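Local coordinates for nuclear inclusion protein A (Tobacco vein mottling virus, PDB 3MMG) that probably cleaves the viral polyprotein as a cysteine protease of the 3C type, with a chymotrypsin-like fold, at residues 13-25 with 32-44. The protein carries 3 engineered substitutions. Sequence-based numbering, arbitrary orientation.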
ATOM      1  N   PRO A  13     -11.951 -10.431   3.466  1.00 10.71           N
ATOM      2  CA  PRO A  13     -10.755 -10.611   4.309  1.00 10.95           C
ATOM      3  C   PRO A  13      -9.634  -9.590   4.073  1.00 11.09           C
ATOM      4  O   PRO A  13      -8.912  -9.226   5.018  1.00 11.00           O
ATOM      5  CB  PRO A  13     -10.275 -12.003   3.921  1.00 11.30           C
ATOM      6  CG  PRO A  13     -11.528 -12.733   3.503  1.00 11.84           C
ATOM      7  CD  PRO A  13     -12.295 -11.671   2.747  1.00 12.17           C
ATOM      8  N   ILE A  14      -9.480  -9.142   2.827  1.00 11.24           N
ATOM      9  CA  ILE A  14      -8.528  -8.057   2.538  1.00 10.66           C
ATOM     10  C   ILE A  14      -8.954  -6.740   3.153  1.00 10.68           C
ATOM     11  O   ILE A  14      -8.156  -6.091   3.836  1.00 11.72           O
ATOM     12  CB  ILE A  14      -8.289  -7.901   1.018  1.00 10.16           C
ATOM     13  CG1 ILE A  14      -7.743  -9.218   0.445  1.00 13.09           C
ATOM     14  CG2 ILE A  14      -7.354  -6.715   0.734  1.00 11.12           C
ATOM     15  CD1 ILE A  14      -7.985  -9.375  -1.032  1.00 14.24           C
ATOM     16  N   SER A  15     -10.208  -6.354   2.913  0.50 10.67           N
ATOM     17  CA  SER A  15     -10.787  -5.148   3.487  0.50 11.03           C
ATOM     18  C   SER A  15     -10.646  -5.087   5.010  0.50 10.75           C
ATOM     19  O   SER A  15     -10.448  -4.011   5.573  0.50 10.53           O
ATOM     20  CB  SER A  15     -12.259  -5.053   3.088  0.50 11.07           C
ATOM     21  OG  SER A  15     -12.865  -3.931   3.670  0.50 13.67           O
ATOM     22  N   ALA A  16     -10.741  -6.245   5.667  1.00 10.62           N
ATOM     23  CA  ALA A  16     -10.643  -6.323   7.128  1.00 10.70           C
ATOM     24  C   ALA A  16      -9.251  -5.922   7.649  1.00 11.14           C
ATOM     25  O   ALA A  16      -9.112  -5.580   8.817  1.00 12.13           O
ATOM     26  CB  ALA A  16     -11.017  -7.710   7.616  1.00 10.56           C
ATOM     27  N   CYS A  17      -8.232  -6.009   6.782  1.00 11.42           N
ATOM     28  CA  CYS A  17      -6.852  -5.668   7.113  1.00 11.87           C
ATOM     29  C   CYS A  17      -6.415  -4.307   6.597  1.00 11.31           C
ATOM     30  O   CYS A  17      -5.299  -3.870   6.853  1.00 11.00           O
ATOM     31  CB  CYS A  17      -5.920  -6.743   6.563  1.00 11.80           C
ATOM     32  SG  CYS A  17      -6.212  -8.332   7.386  1.00 18.44           S
ATOM     33  N   VAL A  18      -7.291  -3.609   5.882  1.00 11.29           N
ATOM     34  CA  VAL A  18      -6.934  -2.297   5.390  1.00 12.00           C
ATOM     35  C   VAL A  18      -7.070  -1.290   6.520  1.00 12.24           C
ATOM     36  O   VAL A  18      -8.038  -1.350   7.296  1.00 12.98           O
ATOM     37  CB  VAL A  18      -7.806  -1.902   4.178  1.00 12.51           C
ATOM     38  CG1 VAL A  18      -7.594  -0.427   3.809  1.00 14.54           C
ATOM     39  CG2 VAL A  18      -7.467  -2.804   3.003  1.00 13.10           C
ATOM     40  N   CYS A  19      -6.090  -0.384   6.604  0.50 12.44           N
ATOM     41  CA  CYS A  19      -6.027   0.665   7.641  0.50 12.26           C
ATOM     42  C   CYS A  19      -6.088   2.052   7.007  0.50 11.75           C
ATOM     43  O   CYS A  19      -5.740   2.233   5.823  0.50 10.95           O
ATOM     44  CB  CYS A  19      -4.689   0.609   8.375  0.50 12.66           C
ATOM     45  SG  CYS A  19      -4.186  -0.954   9.082  0.50 15.64           S
ATOM     46  N   LEU A  20      -6.483   3.038   7.803  1.00 10.90           N
ATOM     47  CA  LEU A  20      -6.273   4.435   7.414  1.00 11.36           C
ATOM     48  C   LEU A  20      -5.024   4.946   8.110  1.00 11.86           C
ATOM     49  O   LEU A  20      -4.854   4.744   9.306  1.00 12.14           O
ATOM     50  CB  LEU A  20      -7.452   5.343   7.770  1.00 12.50           C
ATOM     51  CG  LEU A  20      -8.849   5.050   7.227  1.00 15.80           C
ATOM     52  CD1 LEU A  20      -9.844   6.051   7.815  1.00 16.36           C
ATOM     53  CD2 LEU A  20      -8.868   5.133   5.744  1.00 19.70           C
ATOM     54  N   LEU A  21      -4.145   5.596   7.351  1.00 10.55           N
ATOM     55  CA  LEU A  21      -2.913   6.141   7.903  1.00 11.42           C
ATOM     56  C   LEU A  21      -2.921   7.669   7.781  1.00 12.83           C
ATOM     57  O   LEU A  21      -3.151   8.212   6.702  1.00 13.68           O
ATOM     58  CB  LEU A  21      -1.694   5.534   7.184  1.00 11.65           C
ATOM     59  CG  LEU A  21      -1.615   4.006   7.157  1.00 11.53           C
ATOM     60  CD1 LEU A  21      -0.403   3.574   6.325  1.00 13.26           C
ATOM     61  CD2 LEU A  21      -1.537   3.447   8.544  1.00 12.26           C
ATOM     62  N   GLU A  22      -2.726   8.356   8.907  1.00 13.14           N
ATOM     63  CA  GLU A  22      -2.670   9.817   8.890  1.00 14.88           C
ATOM     64  C   GLU A  22      -1.347  10.204   9.510  1.00 14.01           C
ATOM     65  O   GLU A  22      -1.065   9.846  10.656  1.00 14.56           O
ATOM     66  CB  GLU A  22      -3.839  10.452   9.667  1.00 14.62           C
ATOM     67  CG  GLU A  22      -3.748  11.989   9.699  1.00 19.44           C
ATOM     68  CD  GLU A  22      -4.857  12.688  10.478  1.00 21.17           C
ATOM     69  OE1 GLU A  22      -5.663  12.017  11.178  1.00 26.95           O
ATOM     70  OE2 GLU A  22      -4.912  13.943  10.385  1.00 28.53           O
ATOM     71  N   ASN A  23      -0.531  10.916   8.748  1.00 14.50           N
ATOM     72  CA  ASN A  23       0.745  11.409   9.227  1.00 15.75           C
ATOM     73  C   ASN A  23       0.628  12.919   9.290  1.00 16.54           C
ATOM     74  O   ASN A  23       0.686  13.582   8.260  1.00 15.10           O
ATOM     75  CB  ASN A  23       1.864  10.997   8.270  1.00 16.38           C
ATOM     76  CG  ASN A  23       3.224  11.119   8.900  1.00 21.41           C
ATOM     77  OD1 ASN A  23       3.328  11.276  10.123  1.00 24.14           O
ATOM     78  ND2 ASN A  23       4.279  11.033   8.086  1.00 24.15           N
ATOM     79  N   SER A  24       0.444  13.437  10.507  1.00 16.72           N
ATOM     80  CA  SER A  24       0.058  14.839  10.738  1.00 17.98           C
ATOM     81  C   SER A  24       1.236  15.674  11.207  1.00 18.93           C
ATOM     82  O   SER A  24       1.924  15.304  12.145  1.00 19.16           O
ATOM     83  CB  SER A  24      -1.068  14.921  11.771  1.00 18.12           C
ATOM     84  OG  SER A  24      -1.598  16.242  11.854  1.00 20.85           O
ATOM     85  N   SER A  25       1.438  16.811  10.554  1.00 20.14           N
ATOM     86  CA  SER A  25       2.476  17.762  10.947  1.00 21.34           C
ATOM     87  C   SER A  25       1.905  19.176  10.879  1.00 21.88           C
ATOM     88  O   SER A  25       0.793  19.382  10.384  1.00 21.54           O
ATOM     89  CB  SER A  25       3.716  17.623  10.071  1.00 21.51           C
ATOM     90  OG  SER A  25       3.393  17.627   8.683  1.00 24.75           O
ATOM     91  N   LEU A  32      -3.189   8.375   3.782  1.00 14.09           N
ATOM     92  CA  LEU A  32      -3.068   7.226   2.883  1.00 14.13           C
ATOM     93  C   LEU A  32      -3.762   6.006   3.497  1.00 13.34           C
ATOM     94  O   LEU A  32      -4.349   6.091   4.586  1.00 12.33           O
ATOM     95  CB  LEU A  32      -1.578   6.906   2.609  1.00 14.30           C
ATOM     96  CG  LEU A  32      -0.544   7.944   2.156  1.00 18.61           C
ATOM     97  CD1 LEU A  32       0.636   7.241   1.478  1.00 19.88           C
ATOM     98  CD2 LEU A  32      -1.120   8.935   1.205  1.00 21.59           C
ATOM     99  N   PHE A  33      -3.705   4.885   2.782  1.00 11.56           N
ATOM    100  CA  PHE A  33      -4.147   3.595   3.319  1.00 11.41           C
ATOM    101  C   PHE A  33      -2.933   2.717   3.565  1.00 11.68           C
ATOM    102  O   PHE A  33      -1.845   2.959   2.992  1.00 11.26           O
ATOM    103  CB  PHE A  33      -5.091   2.921   2.326  1.00 11.58           C
ATOM    104  CG  PHE A  33      -6.435   3.588   2.225  1.00 12.73           C
ATOM    105  CD1 PHE A  33      -6.638   4.663   1.364  1.00 14.62           C
ATOM    106  CD2 PHE A  33      -7.483   3.150   3.031  1.00 12.71           C
ATOM    107  CE1 PHE A  33      -7.884   5.304   1.279  1.00 13.63           C
ATOM    108  CE2 PHE A  33      -8.735   3.775   2.950  1.00 14.06           C
ATOM    109  CZ  PHE A  33      -8.931   4.848   2.062  1.00 13.61           C
ATOM    110  N   GLY A  34      -3.120   1.706   4.405  1.00 12.06           N
ATOM    111  CA  GLY A  34      -2.114   0.677   4.626  1.00 10.92           C
ATOM    112  C   GLY A  34      -2.745  -0.700   4.740  1.00 11.22           C
ATOM    113  O   GLY A  34      -3.983  -0.843   4.723  1.00 10.40           O
ATOM    114  N   ILE A  35      -1.892  -1.713   4.849  1.00  9.61           N
ATOM    115  CA  ILE A  35      -2.322  -3.099   5.047  1.00 10.39           C
ATOM    116  C   ILE A  35      -1.722  -3.651   6.345  1.00  9.58           C
ATOM    117  O   ILE A  35      -0.515  -3.662   6.493  1.00 11.21           O
ATOM    118  CB  ILE A  35      -1.845  -3.996   3.876  1.00  9.18           C
ATOM    119  CG1 ILE A  35      -2.322  -3.430   2.536  1.00 10.35           C
ATOM    120  CG2 ILE A  35      -2.347  -5.469   4.066  1.00 13.14           C
ATOM    121  CD1 ILE A  35      -1.681  -4.087   1.299  1.00 11.21           C
ATOM    122  N   GLY A  36      -2.555  -4.087   7.278  1.00  9.41           N
ATOM    123  CA  GLY A  36      -2.056  -4.739   8.495  1.00  9.80           C
ATOM    124  C   GLY A  36      -1.785  -6.219   8.296  1.00  9.87           C
ATOM    125  O   GLY A  36      -2.522  -6.923   7.587  1.00  9.79           O
ATOM    126  N   PHE A  37      -0.744  -6.714   8.965  1.00 10.60           N
ATOM    127  CA  PHE A  37      -0.381  -8.125   8.914  1.00 10.67           C
ATOM    128  C   PHE A  37       0.431  -8.417  10.181  1.00 10.22           C
ATOM    129  O   PHE A  37       1.518  -7.897  10.338  1.00 10.53           O
ATOM    130  CB  PHE A  37       0.446  -8.392   7.641  1.00 10.66           C
ATOM    131  CG  PHE A  37       0.715  -9.857   7.368  1.00 11.24           C
ATOM    132  CD1 PHE A  37       1.732 -10.528   8.036  1.00 11.91           C
ATOM    133  CD2 PHE A  37      -0.022 -10.541   6.411  1.00 11.15           C
ATOM    134  CE1 PHE A  37       2.002 -11.876   7.770  1.00 12.08           C
ATOM    135  CE2 PHE A  37       0.232 -11.894   6.138  1.00 11.20           C
ATOM    136  CZ  PHE A  37       1.240 -12.556   6.823  1.00 11.85           C
ATOM    137  N   GLY A  38      -0.130  -9.194  11.092  1.00 11.26           N
ATOM    138  CA  GLY A  38       0.497  -9.373  12.399  1.00 12.22           C
ATOM    139  C   GLY A  38       0.736  -8.013  13.045  1.00 12.23           C
ATOM    140  O   GLY A  38      -0.143  -7.170  13.044  1.00 12.49           O
ATOM    141  N   PRO A  39       1.950  -7.795  13.602  1.00 13.50           N
ATOM    142  CA  PRO A  39       2.294  -6.532  14.237  1.00 13.13           C
ATOM    143  C   PRO A  39       2.796  -5.471  13.244  1.00 13.38           C
ATOM    144  O   PRO A  39       3.319  -4.416  13.667  1.00 12.95           O
ATOM    145  CB  PRO A  39       3.440  -6.943  15.165  1.00 14.65           C
ATOM    146  CG  PRO A  39       4.156  -7.983  14.357  1.00 13.38           C
ATOM    147  CD  PRO A  39       3.058  -8.768  13.695  1.00 14.06           C
ATOM    148  N   TYR A  40       2.641  -5.745  11.950  1.00 11.62           N
ATOM    149  CA  TYR A  40       3.210  -4.904  10.907  1.00 11.49           C
ATOM    150  C   TYR A  40       2.149  -4.120  10.158  1.00 10.76           C
ATOM    151  O   TYR A  40       1.026  -4.605   9.956  1.00 11.04           O
ATOM    152  CB  TYR A  40       3.988  -5.754   9.881  1.00 12.21           C
ATOM    153  CG  TYR A  40       4.971  -6.696  10.525  1.00 14.58           C
ATOM    154  CD1 TYR A  40       4.773  -8.074  10.482  1.00 14.65           C
ATOM    155  CD2 TYR A  40       6.098  -6.198  11.178  1.00 16.20           C
ATOM    156  CE1 TYR A  40       5.678  -8.958  11.116  1.00 16.46           C
ATOM    157  CE2 TYR A  40       7.011  -7.059  11.805  1.00 16.67           C
ATOM    158  CZ  TYR A  40       6.797  -8.428  11.760  1.00 15.90           C
ATOM    159  OH  TYR A  40       7.696  -9.289  12.379  1.00 19.22           O
ATOM    160  N   ILE A  41       2.530  -2.917   9.749  1.00  9.92           N
ATOM    161  CA  ILE A  41       1.760  -2.099   8.813  1.00 10.01           C
ATOM    162  C   ILE A  41       2.573  -1.930   7.545  1.00 10.36           C
ATOM    163  O   ILE A  41       3.724  -1.500   7.602  1.00 10.31           O
ATOM    164  CB  ILE A  41       1.478  -0.674   9.395  1.00  9.85           C
ATOM    165  CG1 ILE A  41       0.816  -0.772  10.784  1.00 12.09           C
ATOM    166  CG2 ILE A  41       0.608   0.166   8.437  1.00 12.13           C
ATOM    167  CD1 ILE A  41      -0.500  -1.461  10.783  1.00 14.85           C
ATOM    168  N   ILE A  42       1.969  -2.277   6.412  1.00  9.71           N
ATOM    169  CA  ILE A  42       2.631  -2.179   5.110  1.00  9.94           C
ATOM    170  C   ILE A  42       2.080  -0.912   4.481  1.00  9.87           C
ATOM    171  O   ILE A  42       0.847  -0.713   4.424  1.00 10.82           O
ATOM    172  CB  ILE A  42       2.271  -3.392   4.238  1.00 10.07           C
ATOM    173  CG1 ILE A  42       2.827  -4.716   4.825  1.00 11.37           C
ATOM    174  CG2 ILE A  42       2.706  -3.167   2.788  1.00 11.62           C
ATOM    175  CD1 ILE A  42       1.986  -5.941   4.461  1.00 13.45           C
ATOM    176  N   ALA A  43       2.969  -0.030   4.037  1.00  9.69           N
ATOM    177  CA  ALA A  43       2.528   1.251   3.504  1.00  9.25           C
ATOM    178  C   ALA A  43       3.440   1.694   2.366  1.00  9.85           C
ATOM    179  O   ALA A  43       4.445   1.051   2.091  1.00 10.35           O
ATOM    180  CB  ALA A  43       2.509   2.311   4.620  1.00 10.71           C
ATOM    181  N   ASN A  44       3.086   2.799   1.717  1.00  9.65           N
ATOM    182  CA  ASN A  44       4.024   3.435   0.773  1.00 11.26           C
ATOM    183  C   ASN A  44       5.184   4.082   1.531  1.00 11.25           C
ATOM    184  O   ASN A  44       4.971   4.670   2.587  1.00 11.90           O
ATOM    185  CB  ASN A  44       3.339   4.540  -0.021  1.00 10.96           C
ATOM    186  CG  ASN A  44       2.183   4.036  -0.862  1.00 13.79           C
ATOM    187  OD1 ASN A  44       1.044   4.057  -0.416  1.00 15.19           O
ATOM    188  ND2 ASN A  44       2.479   3.535  -2.062  1.00 12.82           N
TER
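The beta hairpin of strands 18-25 and 28-37 belongs to the N-terminal of the two beta domains of this chymotrypsin-like protease; strand 40-43 extends the same antiparallel sheet. Five backbone hydrogen bonds join residues 17-21 to 32-36. Gly-36 N reaches Cys-17 O at 2.8 Å and nearly straight, 176° at the hydrogen. Cys-19 and Gly-34 bond both ways, each N lying well above the plane of the carbonyl it meets. Leu-21 and Leu-32 also bond both ways, and there Leu-32 N lies in the carbonyl plane of Leu-21, 2.9 Å from Leu-21 O.

Cys-19 and Leu-21 point to the face where the curled sheet brings in Ile-41 and Ala-43 of strand 40-43. Leu-21 CG stands anti to its carbonyl carbon (chi1 -54°), which turns the side chain toward that strand. Leu-21 CD2 lies 3.9 Å from Ile-41 CG2; the two side chains run antiparallel, side by side. Cys-19 SG touches Ile-41 CD1 more loosely, at 4.1 Å. On this face Leu-32 also packs on a polar side chain of the bound peptide.

Val-18, Leu-20, Phe-33 and Ile-35 line the other face, against strands 109-116 and 154-157 of the second domain. The Phe-33 ring lies alongside Leu-20. Val-18 CG1 comes obliquely to the Phe-33 ring, 3.7 Å from Phe-33 CD2. Back on the Cys-19 face, Leu-21 CD1 crosses Gly-34, 3.8 Å from Gly-34 CA, and ends 3.6 Å from Ala-43 CB.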